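Local atomic coordinates of NanU sialic acid binding protein (PDB entry 4L7T), a protein that probably binds sialic acid with high affinity at the outer membrane, as a SusD-family protein of the gut bacterium Bacteroides fragilis. Residues Ala34-Phe39 against Ala111-Thr116; Asn104-Met109 against Tyr132-Tyr137; Tyr195-Gly200 against Glu266-Ile271. All blocks are in the same frame, centred on the assembly; numbering follows the deposited sequence.

Contact 1. Residues Ala34-Phe39 against Ala111-Thr116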
loop_
_atom_site.group_PDB
_atom_site.type_symbol
_atom_site.label_atom_id
_atom_site.label_comp_id
_atom_site.label_asym_id
_atom_site.label_seq_id
_atom_site.Cartn_x
_atom_site.Cartn_y
_atom_site.Cartn_z
ATOM N N ALA A 34 -28.919 -6.440 -10.993
ATOM C CA ALA A 34 -28.660 -5.152 -10.350
ATOM C C ALA A 34 -28.370 -5.310 -8.865
ATOM O O ALA A 34 -27.506 -4.603 -8.320
ATOM C CB ALA A 34 -29.804 -4.176 -10.563
ATOM N N GLN A 35 -29.059 -6.230 -8.235
ATOM C CA GLN A 35 -28.714 -6.645 -6.832
ATOM C C GLN A 35 -27.257 -7.197 -6.639
ATOM O O GLN A 35 -26.570 -6.811 -5.641
ATOM C CB GLN A 35 -29.748 -7.652 -6.289
ATOM C CG GLN A 35 -31.144 -6.978 -6.041
ATOM C CD GLN A 35 -32.207 -8.028 -5.689
ATOM O OE1 GLN A 35 -32.257 -9.108 -6.253
ATOM N NE2 GLN A 35 -33.016 -7.723 -4.635
ATOM N N PHE A 36 -26.812 -8.108 -7.529
ATOM C CA PHE A 36 -25.445 -8.636 -7.455
ATOM C C PHE A 36 -24.474 -7.461 -7.675
ATOM O O PHE A 36 -23.439 -7.369 -6.965
ATOM C CB PHE A 36 -25.183 -9.703 -8.532
ATOM C CG PHE A 36 -25.637 -11.095 -8.172
ATOM C CD1 PHE A 36 -24.803 -12.079 -7.596
ATOM C CD2 PHE A 36 -26.994 -11.446 -8.428
ATOM C CE1 PHE A 36 -25.226 -13.379 -7.326
ATOM C CE2 PHE A 36 -27.475 -12.695 -8.160
ATOM C CZ PHE A 36 -26.623 -13.708 -7.562
ATOM N N SER A 37 -24.750 -6.567 -8.612
ATOM C CA SER A 37 -23.904 -5.388 -8.755
ATOM C C SER A 37 -23.811 -4.595 -7.424
ATOM O O SER A 37 -22.712 -4.157 -6.976
ATOM C CB SER A 37 -24.353 -4.533 -9.909
ATOM O OG SER A 37 -23.485 -3.453 -10.158
ATOM N N THR A 38 -24.965 -4.364 -6.797
ATOM C CA THR A 38 -24.983 -3.589 -5.560
ATOM C C THR A 38 -24.160 -4.247 -4.524
ATOM O O THR A 38 -23.443 -3.541 -3.757
ATOM C CB THR A 38 -26.462 -3.420 -5.067
ATOM O OG1 THR A 38 -27.094 -2.575 -6.011
ATOM C CG2 THR A 38 -26.462 -2.594 -3.718
ATOM N N PHE A 39 -24.183 -5.567 -4.479
ATOM C CA PHE A 39 -23.490 -6.358 -3.455
ATOM C C PHE A 39 -21.936 -6.305 -3.724
ATOM O O PHE A 39 -21.124 -6.228 -2.762
ATOM C CB PHE A 39 -23.943 -7.762 -3.373
ATOM C CG PHE A 39 -23.496 -8.438 -2.094
ATOM C CD1 PHE A 39 -24.274 -8.275 -0.910
ATOM C CD2 PHE A 39 -22.283 -9.155 -2.003
ATOM C CE1 PHE A 39 -23.889 -8.920 0.247
ATOM C CE2 PHE A 39 -21.860 -9.778 -0.832
ATOM C CZ PHE A 39 -22.666 -9.664 0.323
ATOM N N ALA A 111 -20.669 -17.791 -3.036
ATOM C CA ALA A 111 -21.670 -18.868 -3.054
ATOM C C ALA A 111 -22.888 -18.375 -3.857
ATOM O O ALA A 111 -23.418 -19.129 -4.661
ATOM C CB ALA A 111 -22.120 -19.214 -1.618
ATOM N N LYS A 112 -23.282 -17.133 -3.691
ATOM C CA LYS A 112 -24.537 -16.670 -4.377
ATOM C C LYS A 112 -24.310 -16.656 -5.889
ATOM O O LYS A 112 -25.207 -17.073 -6.693
ATOM C CB LYS A 112 -25.017 -15.289 -3.939
ATOM C CG LYS A 112 -25.623 -15.261 -2.481
ATOM C CD LYS A 112 -26.832 -16.214 -2.306
ATOM C CE LYS A 112 -27.481 -15.952 -0.945
ATOM N NZ LYS A 112 -28.735 -16.832 -0.750
ATOM N N THR A 113 -23.121 -16.203 -6.298
ATOM C CA THR A 113 -22.807 -16.199 -7.738
ATOM C C THR A 113 -22.649 -17.559 -8.309
ATOM O O THR A 113 -23.075 -17.789 -9.474
ATOM C CB THR A 113 -21.498 -15.352 -7.908
ATOM O OG1 THR A 113 -21.742 -14.073 -7.366
ATOM C CG2 THR A 113 -21.148 -15.165 -9.412
ATOM N N LYS A 114 -22.034 -18.489 -7.608
ATOM C CA LYS A 114 -21.986 -19.854 -8.129
ATOM C C LYS A 114 -23.382 -20.520 -8.301
ATOM O O LYS A 114 -23.553 -21.366 -9.188
ATOM C CB LYS A 114 -21.071 -20.775 -7.308
ATOM C CG LYS A 114 -19.586 -20.383 -7.397
ATOM C CD LYS A 114 -18.790 -21.296 -6.493
ATOM C CE LYS A 114 -17.290 -21.232 -6.767
ATOM N NZ LYS A 114 -16.832 -21.384 -8.221
ATOM N N GLU A 115 -24.346 -20.085 -7.486
ATOM C CA GLU A 115 -25.692 -20.706 -7.417
ATOM C C GLU A 115 -26.747 -20.046 -8.311
ATOM O O GLU A 115 -27.865 -20.561 -8.435
ATOM C CB GLU A 115 -26.265 -20.567 -5.970
ATOM C CG GLU A 115 -25.506 -21.425 -4.959
ATOM C CD GLU A 115 -25.689 -21.010 -3.446
ATOM O OE1 GLU A 115 -26.452 -20.044 -3.129
ATOM O OE2 GLU A 115 -25.011 -21.657 -2.590
ATOM N N THR A 116 -26.449 -18.895 -8.876
ATOM C CA THR A 116 -27.501 -18.089 -9.453
ATOM C C THR A 116 -28.023 -18.673 -10.756
ATOM O O THR A 116 -27.370 -19.469 -11.408
ATOM C CB THR A 116 -26.993 -16.694 -9.739
ATOM O OG1 THR A 116 -28.072 -15.808 -10.054
ATOM C CG2 THR A 116 -25.967 -16.670 -10.880
#

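Contact 2. Residues Asn104-Met109 against Tyr132-Tyr137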
loop_
_atom_site.group_PDB
_atom_site.type_symbol
_atom_site.label_atom_id
_atom_site.label_comp_id
_atom_site.label_asym_id
_atom_site.label_seq_id
_atom_site.Cartn_x
_atom_site.Cartn_y
_atom_site.Cartn_z
ATOM N N ASN A 104 -15.648 -12.782 5.084
ATOM C CA ASN A 104 -16.972 -13.463 5.233
ATOM C C ASN A 104 -17.986 -13.064 4.162
ATOM O O ASN A 104 -18.663 -13.939 3.619
ATOM C CB ASN A 104 -17.545 -13.165 6.626
ATOM C CG ASN A 104 -18.745 -14.067 6.991
ATOM O OD1 ASN A 104 -18.724 -15.264 6.788
ATOM N ND2 ASN A 104 -19.717 -13.466 7.575
ATOM N N GLN A 105 -18.042 -11.791 3.865
ATOM C CA GLN A 105 -18.981 -11.270 2.864
ATOM C C GLN A 105 -18.603 -11.639 1.434
ATOM O O GLN A 105 -19.466 -11.886 0.568
ATOM C CB GLN A 105 -19.088 -9.787 2.934
ATOM C CG GLN A 105 -19.507 -9.273 4.339
ATOM C CD GLN A 105 -20.942 -9.475 4.610
ATOM O OE1 GLN A 105 -21.789 -9.065 3.802
ATOM N NE2 GLN A 105 -21.259 -10.067 5.809
ATOM N N ILE A 106 -17.308 -11.665 1.153
ATOM C CA ILE A 106 -16.893 -12.229 -0.131
ATOM C C ILE A 106 -17.301 -13.658 -0.271
ATOM O O ILE A 106 -17.682 -14.101 -1.358
ATOM C CB ILE A 106 -15.344 -12.159 -0.285
ATOM C CG1 ILE A 106 -14.965 -10.715 -0.256
ATOM C CG2 ILE A 106 -14.831 -12.736 -1.598
ATOM C CD1 ILE A 106 -13.351 -10.526 -0.130
ATOM N N ASN A 107 -17.231 -14.400 0.827
ATOM C CA ASN A 107 -17.543 -15.797 0.744
ATOM C C ASN A 107 -19.053 -15.986 0.345
ATOM O O ASN A 107 -19.354 -16.944 -0.298
ATOM C CB ASN A 107 -17.240 -16.480 2.090
ATOM C CG ASN A 107 -15.752 -16.626 2.320
ATOM O OD1 ASN A 107 -14.969 -16.531 1.365
ATOM N ND2 ASN A 107 -15.342 -16.832 3.580
ATOM N N LEU A 108 -19.887 -15.091 0.829
ATOM C CA LEU A 108 -21.369 -14.987 0.543
ATOM C C LEU A 108 -21.533 -14.681 -0.956
ATOM O O LEU A 108 -22.251 -15.417 -1.670
ATOM C CB LEU A 108 -22.072 -13.885 1.343
ATOM C CG LEU A 108 -23.611 -13.840 1.044
ATOM C CD1 LEU A 108 -24.307 -15.169 1.339
ATOM C CD2 LEU A 108 -24.323 -12.687 1.758
ATOM N N MET A 109 -20.809 -13.652 -1.421
ATOM C CA MET A 109 -20.855 -13.310 -2.906
ATOM C C MET A 109 -20.497 -14.500 -3.740
ATOM O O MET A 109 -21.187 -14.797 -4.745
ATOM C CB MET A 109 -19.996 -12.074 -3.212
ATOM C CG MET A 109 -19.986 -11.689 -4.744
ATOM S SD MET A 109 -21.587 -11.036 -5.114
ATOM C CE MET A 109 -21.271 -10.402 -6.826
ATOM N N TYR A 132 -12.802 -13.781 -5.939
ATOM C CA TYR A 132 -11.628 -14.615 -5.653
ATOM C C TYR A 132 -10.336 -13.797 -5.557
ATOM O O TYR A 132 -9.484 -14.095 -4.692
ATOM C CB TYR A 132 -11.395 -15.712 -6.686
ATOM C CG TYR A 132 -12.362 -16.848 -6.584
ATOM C CD1 TYR A 132 -12.351 -17.728 -5.486
ATOM C CD2 TYR A 132 -13.258 -17.087 -7.620
ATOM C CE1 TYR A 132 -13.265 -18.828 -5.444
ATOM C CE2 TYR A 132 -14.137 -18.167 -7.552
ATOM C CZ TYR A 132 -14.122 -18.993 -6.479
ATOM O OH TYR A 132 -15.006 -20.058 -6.476
ATOM N N GLY A 133 -10.209 -12.769 -6.451
ATOM C CA GLY A 133 -9.007 -11.850 -6.398
ATOM C C GLY A 133 -8.926 -11.133 -5.080
ATOM O O GLY A 133 -7.799 -11.123 -4.472
ATOM N N MET A 134 -10.032 -10.563 -4.635
ATOM C CA MET A 134 -10.053 -9.812 -3.376
ATOM C C MET A 134 -9.795 -10.734 -2.202
ATOM O O MET A 134 -9.086 -10.322 -1.228
ATOM C CB MET A 134 -11.349 -9.037 -3.193
ATOM C CG MET A 134 -11.447 -7.765 -4.023
ATOM S SD MET A 134 -13.008 -6.854 -3.630
ATOM C CE MET A 134 -13.044 -7.349 -1.846
ATOM N N ARG A 135 -10.314 -11.950 -2.251
ATOM C CA ARG A 135 -10.128 -12.853 -1.123
ATOM C C ARG A 135 -8.654 -13.259 -1.026
ATOM O O ARG A 135 -8.062 -13.254 0.073
ATOM C CB ARG A 135 -11.025 -14.092 -1.295
ATOM C CG ARG A 135 -10.975 -14.931 -0.023
ATOM C CD ARG A 135 -12.102 -15.978 -0.058
ATOM N NE ARG A 135 -11.744 -17.120 -0.884
ATOM C CZ ARG A 135 -12.562 -18.158 -1.113
ATOM N NH1 ARG A 135 -13.751 -18.183 -0.501
ATOM N NH2 ARG A 135 -12.157 -19.194 -1.866
ATOM N N ALA A 136 -8.012 -13.525 -2.154
ATOM C CA ALA A 136 -6.566 -13.810 -2.184
ATOM C C ALA A 136 -5.722 -12.583 -1.692
ATOM O O ALA A 136 -4.713 -12.762 -1.016
ATOM C CB ALA A 136 -6.115 -14.246 -3.609
ATOM N N TYR A 137 -6.128 -11.378 -2.066
ATOM C CA TYR A 137 -5.473 -10.131 -1.667
ATOM C C TYR A 137 -5.461 -9.975 -0.130
ATOM O O TYR A 137 -4.392 -9.718 0.521
ATOM C CB TYR A 137 -6.119 -8.902 -2.330
ATOM C CG TYR A 137 -5.461 -7.640 -1.905
ATOM C CD1 TYR A 137 -4.217 -7.244 -2.513
ATOM C CD2 TYR A 137 -6.027 -6.788 -0.938
ATOM C CE1 TYR A 137 -3.595 -6.045 -2.139
ATOM C CE2 TYR A 137 -5.385 -5.672 -0.567
ATOM C CZ TYR A 137 -4.163 -5.298 -1.145
ATOM O OH TYR A 137 -3.515 -4.140 -0.708
#

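Contact 3. Residues Tyr195-Gly200 against Glu266-Ile271. With EDO (1,2-ethanediol), chain G.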
loop_
_atom_site.group_PDB
_atom_site.type_symbol
_atom_site.label_atom_id
_atom_site.label_comp_id
_atom_site.label_asym_id
_atom_site.label_seq_id
_atom_site.Cartn_x
_atom_site.Cartn_y
_atom_site.Cartn_z
ATOM N N TYR A 195 -8.995 -8.396 -19.963
ATOM C CA TYR A 195 -8.177 -7.464 -19.161
ATOM C C TYR A 195 -8.777 -6.084 -19.048
ATOM O O TYR A 195 -8.093 -5.108 -18.658
ATOM C CB TYR A 195 -6.742 -7.359 -19.788
ATOM C CG TYR A 195 -5.809 -8.473 -19.387
ATOM C CD1 TYR A 195 -4.767 -8.223 -18.476
ATOM C CD2 TYR A 195 -5.977 -9.759 -19.860
ATOM C CE1 TYR A 195 -3.898 -9.209 -18.118
ATOM C CE2 TYR A 195 -5.099 -10.831 -19.426
ATOM C CZ TYR A 195 -4.069 -10.499 -18.537
ATOM O OH TYR A 195 -3.217 -11.535 -18.114
ATOM N N SER A 196 -10.065 -5.922 -19.386
ATOM C CA SER A 196 -10.641 -4.605 -19.292
ATOM C C SER A 196 -10.876 -4.233 -17.824
ATOM O O SER A 196 -11.029 -5.106 -16.952
ATOM C CB SER A 196 -12.004 -4.531 -20.053
ATOM O OG SER A 196 -12.984 -5.259 -19.322
ATOM N N PHE A 197 -10.965 -2.937 -17.575
ATOM C CA PHE A 197 -11.438 -2.518 -16.238
ATOM C C PHE A 197 -12.984 -2.334 -16.330
ATOM O O PHE A 197 -13.460 -1.217 -16.494
ATOM C CB PHE A 197 -10.751 -1.241 -15.872
ATOM C CG PHE A 197 -9.248 -1.401 -15.785
ATOM C CD1 PHE A 197 -8.661 -1.884 -14.609
ATOM C CD2 PHE A 197 -8.429 -1.012 -16.844
ATOM C CE1 PHE A 197 -7.263 -2.020 -14.504
ATOM C CE2 PHE A 197 -7.017 -1.162 -16.774
ATOM C CZ PHE A 197 -6.437 -1.649 -15.574
ATOM N N LYS A 198 -13.694 -3.431 -16.237
ATOM C CA LYS A 198 -15.152 -3.383 -16.559
ATOM C C LYS A 198 -15.898 -2.367 -15.725
ATOM O O LYS A 198 -16.739 -1.605 -16.242
ATOM C CB LYS A 198 -15.738 -4.766 -16.408
ATOM C CG LYS A 198 -17.247 -4.815 -16.685
ATOM C CD LYS A 198 -17.690 -6.242 -16.382
ATOM C CE LYS A 198 -19.210 -6.439 -16.777
ATOM N NZ LYS A 198 -19.659 -7.822 -16.513
ATOM N N TYR A 199 -15.539 -2.273 -14.438
ATOM C CA TYR A 199 -16.195 -1.355 -13.531
ATOM C C TYR A 199 -15.297 -0.163 -13.184
ATOM O O TYR A 199 -15.591 0.612 -12.246
ATOM C CB TYR A 199 -16.692 -2.074 -12.266
ATOM C CG TYR A 199 -17.708 -3.135 -12.587
ATOM C CD1 TYR A 199 -18.876 -2.798 -13.281
ATOM C CD2 TYR A 199 -17.498 -4.483 -12.286
ATOM C CE1 TYR A 199 -19.817 -3.850 -13.594
ATOM C CE2 TYR A 199 -18.424 -5.518 -12.586
ATOM C CZ TYR A 199 -19.546 -5.196 -13.285
ATOM O OH TYR A 199 -20.454 -6.192 -13.560
ATOM N N GLY A 200 -14.173 -0.038 -13.882
ATOM C CA GLY A 200 -13.287 1.065 -13.612
ATOM C C GLY A 200 -12.104 0.619 -12.700
ATOM O O GLY A 200 -12.041 -0.500 -12.281
ATOM N N GLU A 266 -2.442 5.281 -15.240
ATOM C CA GLU A 266 -1.401 4.576 -14.454
ATOM C C GLU A 266 -2.016 3.677 -13.335
ATOM O O GLU A 266 -1.404 2.689 -12.846
ATOM C CB GLU A 266 -0.467 5.604 -13.837
ATOM C CG GLU A 266 0.739 4.868 -13.102
ATOM C CD GLU A 266 1.866 5.749 -12.815
ATOM O OE1 GLU A 266 1.955 6.789 -13.445
ATOM O OE2 GLU A 266 2.736 5.389 -11.961
ATOM N N ILE A 267 -3.281 3.935 -12.980
ATOM C CA ILE A 267 -3.884 3.158 -11.863
ATOM C C ILE A 267 -4.397 1.822 -12.316
ATOM O O ILE A 267 -5.121 1.739 -13.320
ATOM C CB ILE A 267 -5.054 3.977 -11.237
ATOM C CG1 ILE A 267 -4.596 5.419 -10.905
ATOM C CG2 ILE A 267 -5.747 3.196 -10.017
ATOM C CD1 ILE A 267 -3.475 5.485 -9.899
ATOM N N ILE A 268 -3.972 0.770 -11.613
ATOM C CA ILE A 268 -4.464 -0.583 -11.843
ATOM C C ILE A 268 -5.556 -0.868 -10.834
ATOM O O ILE A 268 -6.655 -1.268 -11.256
ATOM C CB ILE A 268 -3.342 -1.669 -11.845
ATOM C CG1 ILE A 268 -2.351 -1.360 -12.987
ATOM C CG2 ILE A 268 -3.942 -3.082 -11.841
ATOM C CD1 ILE A 268 -1.071 -2.320 -12.843
ATOM N N PHE A 269 -5.319 -0.604 -9.539
ATOM C CA PHE A 269 -6.469 -0.764 -8.586
ATOM C C PHE A 269 -6.287 0.263 -7.446
ATOM O O PHE A 269 -5.157 0.419 -6.957
ATOM C CB PHE A 269 -6.507 -2.201 -8.030
ATOM C CG PHE A 269 -7.538 -2.402 -6.985
ATOM C CD1 PHE A 269 -8.876 -2.165 -7.291
ATOM C CD2 PHE A 269 -7.200 -2.744 -5.694
ATOM C CE1 PHE A 269 -9.883 -2.306 -6.294
ATOM C CE2 PHE A 269 -8.199 -2.868 -4.681
ATOM C CZ PHE A 269 -9.546 -2.635 -5.009
ATOM N N SER A 270 -7.313 1.074 -7.154
ATOM C CA SER A 270 -7.196 2.104 -6.105
ATOM C C SER A 270 -8.401 2.028 -5.230
ATOM O O SER A 270 -9.464 1.613 -5.676
ATOM C CB SER A 270 -7.114 3.455 -6.786
ATOM O OG SER A 270 -6.876 4.559 -5.932
ATOM N N ILE A 271 -8.220 2.397 -3.966
ATOM C CA ILE A 271 -9.348 2.560 -3.023
ATOM C C ILE A 271 -9.932 3.916 -3.238
ATOM O O ILE A 271 -9.290 4.922 -3.146
ATOM C CB ILE A 271 -8.812 2.444 -1.603
ATOM C CG1 ILE A 271 -8.193 1.082 -1.364
ATOM C CG2 ILE A 271 -10.000 2.691 -0.607
ATOM C CD1 ILE A 271 -8.986 -0.078 -1.558
HETATM C C1 EDO G . -10.448 -0.359 -19.794
HETATM O O1 EDO G . -11.671 -1.032 -19.587
HETATM C C2 EDO G . -9.531 -1.338 -20.475
HETATM O O2 EDO G . -8.882 -0.598 -21.502
#

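Contact 1. Residues Ala34-Phe39 against Ala111-Thr116
With CG of Phe36 turned anti to its own carbonyl carbon (chi1 -84°), the phenyl ring reaches from helix 33-48 to the C-terminal part of helix 99-115 and the loop after it, where Thr116 swings OG1 opposite its backbone N (chi1 -168°) to meet it. This is helix-to-helix packing in the N-terminal part of a SusD-family protein, and it illustrates how one aromatic side chain can bridge two helices. Most of the contact is made by the ring edge. Phe36 CE1 lies 3.6 Å from Thr113 OG1, and the backbone N of Thr113 and the carbonyl carbon of Lys112 also lie in the ring plane at that edge. Lys112 adds its CB, 3.9 Å from Phe36 CE1, before its chain bends at chi2 and carries NZ off to Ala25 O. No hydrogen bond joins the two segments, since a phenyl group offers no donor or acceptor; Thr113 OG1 pairs with Met109 O, Thr116 OG1 with Val118 N. Each hydroxyl meets the ring by van der Waals contact. Trp30 packs edge-to-face with Phe36, and Tyr127 of helix 121-146 also touches it. One atom further round the ring, Phe36 CZ sits 3.6 Å from Thr116 OG1, which lies oblique to it.

Contact 2. Residues Asn104-Met109 against Tyr132-Tyr137
Arg135 and Asn107 join two neighbouring helices by a buried hydrogen bond, a clear case of side-chain torsions delivering a polar link beside an apolar one. CG of Arg135 stands anti to its backbone N (chi1 -172°); the chain stays extended through chi2 and then bends at chi3, which turns the guanidinium toward helix 99-115. NH1 donates to Asn107 OD1 over 2.8 Å, with an N-H...O angle of 159°. The acceptor lies in the guanidinium plane, whereas the donor sits above the plane of the amide carbonyl, and the two flat groups are turned steeply against each other. Arg135 CD approaches the same oxygen, 3.2 Å from Asn107 OD1. Both groups have a second partner: Asn107 ND2 bonds to Tyr152 O, which settles which end of the amide faces the arginine, and Arg135 NH2 forms a salt bridge with Asp183 of helix 173-191. That carboxylate probably offsets much of the buried charge.

Next to this link, Ile106 spreads its two branches. The extended CG1 branch brings CD1 to 3.6 Å from Met134 CE, the methionine chain bending at chi3 to present that methyl group, while Ile106 CG2 lies 4.1 Å from Arg135 CB. The segment axes approach to 9.9 Å at a signed crossing angle of -157°. Such an antiparallel pair of consecutive helices is consistent with the TPR-like helical framework of the SusD family.

Contact 3. Residues Tyr195-Gly200 against Glu266-Ile271
Phe197 points its ring at the backbone of Ile268 rather than at its side chain, an example of an aromatic group packed against a peptide carbonyl. CG lies beside the backbone N, anti to the carbonyl carbon (chi1 -62°), and the CD1-CE1 side of the ring is turned to the strand. Phe197 CE1 comes to 3.4 Å from Ile268 O, which approaches obliquely. The CB of Ile268 points away from the loop, and its side chain packs on Ala207 and Met211 of helix 206-223; its nearest side-chain atom to the phenylalanine is CG2, 4.4 Å from Phe197 CE1. Ile268 and Phe269 form a classic beta bulge facing Tyr386 of strand 383-387. Phe197 itself starts a type I turn, closed by Gly200 N bonding to Phe197 O at 3.0 Å.

On the opposite side of the ring, a 1,2-ethanediol, probably from the crystallisation liquor, places C1 in the ring plane, 3.6 Å from Phe197 CD2. Its O1 accepts a hydrogen bond from Phe197 N (2.9 Å, 138°). No hydrogen bond crosses between the segments, and Ile267 O is taken by Arg201 NH1. The loop and the bulged strand therefore meet through van der Waals contact, with probably a small electrostatic gain where aromatic C-H faces carbonyl oxygen.

How the contacts relate
Contacts 1 and 2 form one continuous helical region: their centres lie about 13 Å apart, they share helix 99-115, and they touch where Phe39 of helix 33-48 meets Met109. Their segments alternate along the chain; helix 99-115 packs on helix 33-48 before it and on helix 121-146 after it. Contact 3 comes later in sequence, its centre about 21 Å from that of contact 1 and about 18 Å from that of contact 2, without direct touch. Helix 33-48 bridges the gap: His44 meets both Met134 of contact 2 and Phe269 of contact 3. Helix 33-48 thus links the helical region of contacts 1 and 2 to the two-stranded sheet of 267-271 and 383-387, joining early and later parts of the chain.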